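Local coordinates for ornithine aminotransferase (Plasmodium falciparum, PDB 3LG0), which transfers the delta-amino group of ornithine to 2-oxoglutarate with the help of pyridoxal 5'-phosphate, giving glutamate semialdehyde and glutamate, at the interface of chains A and B. Numbering follows the deposited sequence. Chains: chain A/B, Ornithine aminotransferase.

Contacts 1 and 2 are neighbouring patches of the same two-fold symmetric homodimer interface, with their centres of C-alpha atoms about 10 Å apart. They share A:Tyr269 and A:Pro270, in the loop between the 3-10 helix 262-265 and strand 272-276. In contact 1 this pair meets its own copy in chain B; in contact 2 the same proline packs against B:Tyr293, close to the 3-10 helix 262-265, which begins at A:Lys262, the lysine that binds the cofactor. One loop thus joins the packing of subunit on subunit to the neighbourhood of the catalytic lysine, which chain B residues approach, as is usual for this family.

Contact 1: the interface of chains A and B. Residues chain A 110, 114, 269-270; chain B 110-111, 269-270.
Each subunit's tyrosine packs on the other's proline here: A:Tyr269 on B:Pro270, and B:Tyr269 on A:Pro270, the two pairs related by the dimer two-fold. In each the proline crosses the tyrosine obliquely and lays its CD methylene over the face of the ring, offset toward CZ and OH. CD of A:Pro270 lies 3.5 Å from CZ of B:Tyr269, and the same CD is 3.4 Å from the phenol oxygen OH of B:Tyr269. The two prolines also touch, CD of A:Pro270 to CD of B:Pro270 at 3.8 Å. Both tyrosines carry CG anti to the backbone N (chi1 -156° in A:Tyr269), which sets the rings alongside each other, head to tail and with their planes inclined; the CD1 atoms of A:Tyr269 and B:Tyr269 come within 4.0 Å. This side of the contact is close-packed, held by shape rather than by polar bonds between the chains.

The other side is looser and bridged by a water. A:Glu114, extended beyond CG, reaches tip to tip toward B:Thr111, whose methyl CG2 stays 3.6 Å from the carboxylate oxygen OE2 of A:Glu114. The water spans the gap, 2.6 Å from OE2 of A:Glu114, and bonded also to the hydroxyl OG1 of B:Thr111. Within chain A the carboxylate is steadied from behind: the backbone N of A:Asn110 gives OE1 of A:Glu114 a hydrogen bond of 2.8 Å, arriving nearly along the C-O axis, while the amide ND2 of A:Asn110 adds weak bonds. Chi1 of B:Thr111, 67°, puts OG1 between backbone N and carbonyl carbon, where it can meet the water.

In the fold, A:Asn110 and B:Thr111 belong to the turn between strand 105-109 and helix 112-129, with A:Glu114 in the helix's first turn; in this family that helix start faces the cofactor phosphate. The tyrosine-proline pairs sit on the loop leading into strand 272-276.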
# COMPACT_ATOMS: atom_id res chain seq x y z
N ASN A 110 -0.04 -5.33 -0.22
CA ASN A 110 0.98 -4.32 0.05
C ASN A 110 1.10 -3.94 1.53
O ASN A 110 2.19 -3.98 2.10
CB ASN A 110 0.72 -3.08 -0.79
CG ASN A 110 0.41 -3.41 -2.23
OD1 ASN A 110 1.26 -3.91 -2.97
ND2 ASN A 110 -0.80 -3.09 -2.66
N GLU A 114 -4.33 -3.18 4.32
CA GLU A 114 -4.92 -4.05 3.30
C GLU A 114 -5.15 -5.46 3.83
O GLU A 114 -6.16 -6.08 3.54
CB GLU A 114 -4.06 -4.12 2.04
CG GLU A 114 -4.24 -2.94 1.10
CD GLU A 114 -3.23 -2.92 -0.02
OE1 GLU A 114 -2.36 -3.81 -0.05
OE2 GLU A 114 -3.30 -2.00 -0.87
N TYR A 269 10.34 -2.90 0.83
CA TYR A 269 9.15 -2.83 -0.02
C TYR A 269 7.90 -3.07 0.84
O TYR A 269 7.96 -3.83 1.79
CB TYR A 269 9.24 -3.92 -1.10
CG TYR A 269 8.44 -3.64 -2.35
CD1 TYR A 269 9.04 -3.04 -3.45
CD2 TYR A 269 7.09 -3.95 -2.42
CE1 TYR A 269 8.32 -2.77 -4.59
CE2 TYR A 269 6.36 -3.69 -3.56
CZ TYR A 269 6.98 -3.10 -4.64
OH TYR A 269 6.27 -2.84 -5.78
N PRO A 270 6.77 -2.42 0.51
CA PRO A 270 5.54 -2.73 1.27
C PRO A 270 4.94 -4.09 0.89
O PRO A 270 4.45 -4.33 -0.24
CB PRO A 270 4.59 -1.58 0.89
CG PRO A 270 5.45 -0.55 0.22
CD PRO A 270 6.56 -1.32 -0.44
N ASN B 110 1.18 5.21 -0.18
CA ASN B 110 1.57 4.03 -0.94
C ASN B 110 0.66 3.74 -2.13
O ASN B 110 1.15 3.57 -3.23
CB ASN B 110 1.61 2.81 -0.01
CG ASN B 110 2.39 3.08 1.27
OD1 ASN B 110 3.58 3.35 1.23
ND2 ASN B 110 1.73 2.98 2.41
N THR B 111 -0.65 3.67 -1.91
CA THR B 111 -1.57 3.18 -2.95
C THR B 111 -2.61 4.21 -3.42
O THR B 111 -2.90 5.20 -2.75
CB THR B 111 -2.34 1.92 -2.47
OG1 THR B 111 -3.21 2.29 -1.40
CG2 THR B 111 -1.37 0.86 -1.97
N TYR B 269 7.81 0.78 -7.32
CA TYR B 269 7.43 0.90 -5.92
C TYR B 269 5.98 1.42 -5.84
O TYR B 269 5.55 2.19 -6.69
CB TYR B 269 8.40 1.87 -5.22
CG TYR B 269 8.54 1.66 -3.73
CD1 TYR B 269 9.57 0.87 -3.21
CD2 TYR B 269 7.65 2.24 -2.84
CE1 TYR B 269 9.70 0.67 -1.85
CE2 TYR B 269 7.76 2.04 -1.46
CZ TYR B 269 8.79 1.25 -0.98
OH TYR B 269 8.91 1.06 0.34
N PRO B 270 5.21 1.00 -4.82
CA PRO B 270 3.89 1.62 -4.67
C PRO B 270 3.97 3.04 -4.08
O PRO B 270 4.41 3.23 -2.93
CB PRO B 270 3.15 0.67 -3.70
CG PRO B 270 4.02 -0.55 -3.62
CD PRO B 270 5.42 -0.09 -3.86
O HOH W 1 -4.27 0.20 0.01

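Contact 2: the interface of chains A and B. Residues chain A 54, 57-58, 262, 265, 267, 269-270; chain B 80-82, 291-293.
The phenol ring of B:Tyr293 lies between the two chains, covered on both faces. Over the centre of one face sits CA of A:Pro270, a CH-pi contact 3.8 Å from the ring centroid, with the proline's CB and CG reaching on to the tyrosine's CG. On this same face the carbonyl oxygen of A:Tyr269 comes 3.5 Å from CE2 of B:Tyr293. The opposite face carries CD1 of B:Ile80, from the ring's own chain and offset toward the rim; on that side too, beyond the rim, stands the hydroxyl of A:Ser57.

Chi1 of -87° sets CG of B:Tyr293 anti to its carbonyl carbon and carries the hydroxyl deep into chain A. A water 2.8 Å from OH of B:Tyr293 is its better partner and links it to the carbonyl oxygen of A:Lys262. Bonds from the two serine hydroxyls to OH are weak alternatives, since their hydrogens are probably claimed elsewhere: OG of A:Ser265 gives to a lone pair of the A:Tyr269 carbonyl oxygen at 2.7 Å, and OG of A:Ser57 to the A:Ala54 carbonyl oxygen at 3.1 Å.

Beside the ring, CG2 of B:Ile80 packs against A:Gly267, A:Val58 and A:Ala54. A:Lys262, the Schiff-base lysine of the family, is here without cofactor; bent at chi2 (-55°) and then extended, it carries NZ toward B:Ser291, 3.6 Å from that residue's hydroxyl OG.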
# COMPACT_ATOMS: atom_id res chain seq x y z
N ALA A 54 11.35 0.55 12.56
CA ALA A 54 10.23 0.89 11.68
C ALA A 54 9.08 -0.11 11.93
O ALA A 54 8.52 -0.68 11.00
CB ALA A 54 10.67 0.88 10.19
N SER A 57 9.59 -3.70 10.52
CA SER A 57 9.95 -3.87 9.12
C SER A 57 11.42 -4.25 8.96
O SER A 57 11.74 -5.00 8.04
CB SER A 57 9.69 -2.61 8.31
OG SER A 57 8.32 -2.28 8.34
N VAL A 58 12.30 -3.74 9.82
CA VAL A 58 13.72 -4.11 9.72
C VAL A 58 14.19 -5.06 10.82
O VAL A 58 15.22 -4.83 11.45
CB VAL A 58 14.69 -2.88 9.56
CG1 VAL A 58 14.46 -2.22 8.22
CG2 VAL A 58 14.55 -1.88 10.68
N LYS A 262 5.19 -6.19 7.43
CA LYS A 262 6.40 -5.55 7.96
C LYS A 262 7.71 -6.23 7.58
O LYS A 262 8.29 -5.92 6.54
CB LYS A 262 6.34 -5.39 9.48
CG LYS A 262 5.11 -4.63 9.99
CD LYS A 262 4.99 -3.27 9.33
CE LYS A 262 3.92 -2.40 10.00
NZ LYS A 262 3.73 -1.08 9.30
N SER A 265 9.54 -8.01 4.15
CA SER A 265 10.34 -7.39 3.12
C SER A 265 11.67 -6.88 3.64
O SER A 265 12.44 -6.27 2.90
CB SER A 265 9.59 -6.20 2.53
OG SER A 265 9.64 -5.10 3.41
N GLY A 267 11.95 -4.35 5.13
CA GLY A 267 11.84 -2.90 4.98
C GLY A 267 12.12 -2.37 3.59
O GLY A 267 12.06 -1.17 3.39
N TYR A 269 10.34 -2.90 0.83
CA TYR A 269 9.15 -2.83 -0.02
C TYR A 269 7.90 -3.07 0.84
O TYR A 269 7.96 -3.83 1.79
CB TYR A 269 9.24 -3.92 -1.10
CG TYR A 269 8.44 -3.64 -2.35
CD1 TYR A 269 9.04 -3.04 -3.45
CD2 TYR A 269 7.09 -3.95 -2.42
CE1 TYR A 269 8.32 -2.77 -4.59
CE2 TYR A 269 6.36 -3.69 -3.56
CZ TYR A 269 6.98 -3.10 -4.64
OH TYR A 269 6.27 -2.84 -5.78
N PRO A 270 6.77 -2.42 0.51
CA PRO A 270 5.54 -2.73 1.27
C PRO A 270 4.94 -4.09 0.89
O PRO A 270 4.45 -4.33 -0.24
CB PRO A 270 4.59 -1.58 0.89
CG PRO A 270 5.45 -0.55 0.22
CD PRO A 270 6.56 -1.32 -0.44
N ILE B 80 13.96 2.43 4.89
CA ILE B 80 12.85 2.82 5.75
C ILE B 80 13.27 3.17 7.17
O ILE B 80 14.03 2.46 7.83
CB ILE B 80 11.72 1.75 5.79
CG1 ILE B 80 10.44 2.34 6.38
CG2 ILE B 80 12.16 0.50 6.55
CD1 ILE B 80 9.29 1.39 6.35
N CYS B 81 12.78 4.30 7.62
CA CYS B 81 12.59 4.55 9.02
C CYS B 81 11.12 4.91 8.96
O CYS B 81 10.59 5.21 7.87
CB CYS B 81 13.44 5.73 9.47
SG CYS B 81 13.04 7.24 8.61
N SER B 82 10.45 4.91 10.09
CA SER B 82 9.02 5.14 10.05
C SER B 82 8.77 6.65 10.03
O SER B 82 9.71 7.43 9.91
CB SER B 82 8.40 4.57 11.31
OG SER B 82 9.04 5.17 12.42
N SER B 291 1.41 2.74 11.65
CA SER B 291 2.68 2.52 10.95
C SER B 291 2.47 2.51 9.42
O SER B 291 1.51 1.90 8.91
CB SER B 291 3.40 1.25 11.45
OG SER B 291 2.58 0.48 12.33
N THR B 292 3.37 3.21 8.71
CA THR B 292 3.28 3.33 7.26
C THR B 292 4.62 3.21 6.55
O THR B 292 5.68 3.59 7.05
CB THR B 292 2.72 4.70 6.80
OG1 THR B 292 2.12 5.40 7.89
CG2 THR B 292 1.73 4.52 5.65
N TYR B 293 4.53 2.71 5.33
CA TYR B 293 5.58 2.83 4.36
C TYR B 293 5.46 4.19 3.68
O TYR B 293 6.34 4.59 2.94
CB TYR B 293 5.45 1.70 3.32
CG TYR B 293 6.16 0.45 3.78
CD1 TYR B 293 5.55 -0.43 4.66
CD2 TYR B 293 7.44 0.16 3.35
CE1 TYR B 293 6.19 -1.57 5.10
CE2 TYR B 293 8.10 -1.00 3.78
CZ TYR B 293 7.46 -1.86 4.66
OH TYR B 293 8.07 -3.01 5.10
O HOH W 2 6.61 -5.29 4.36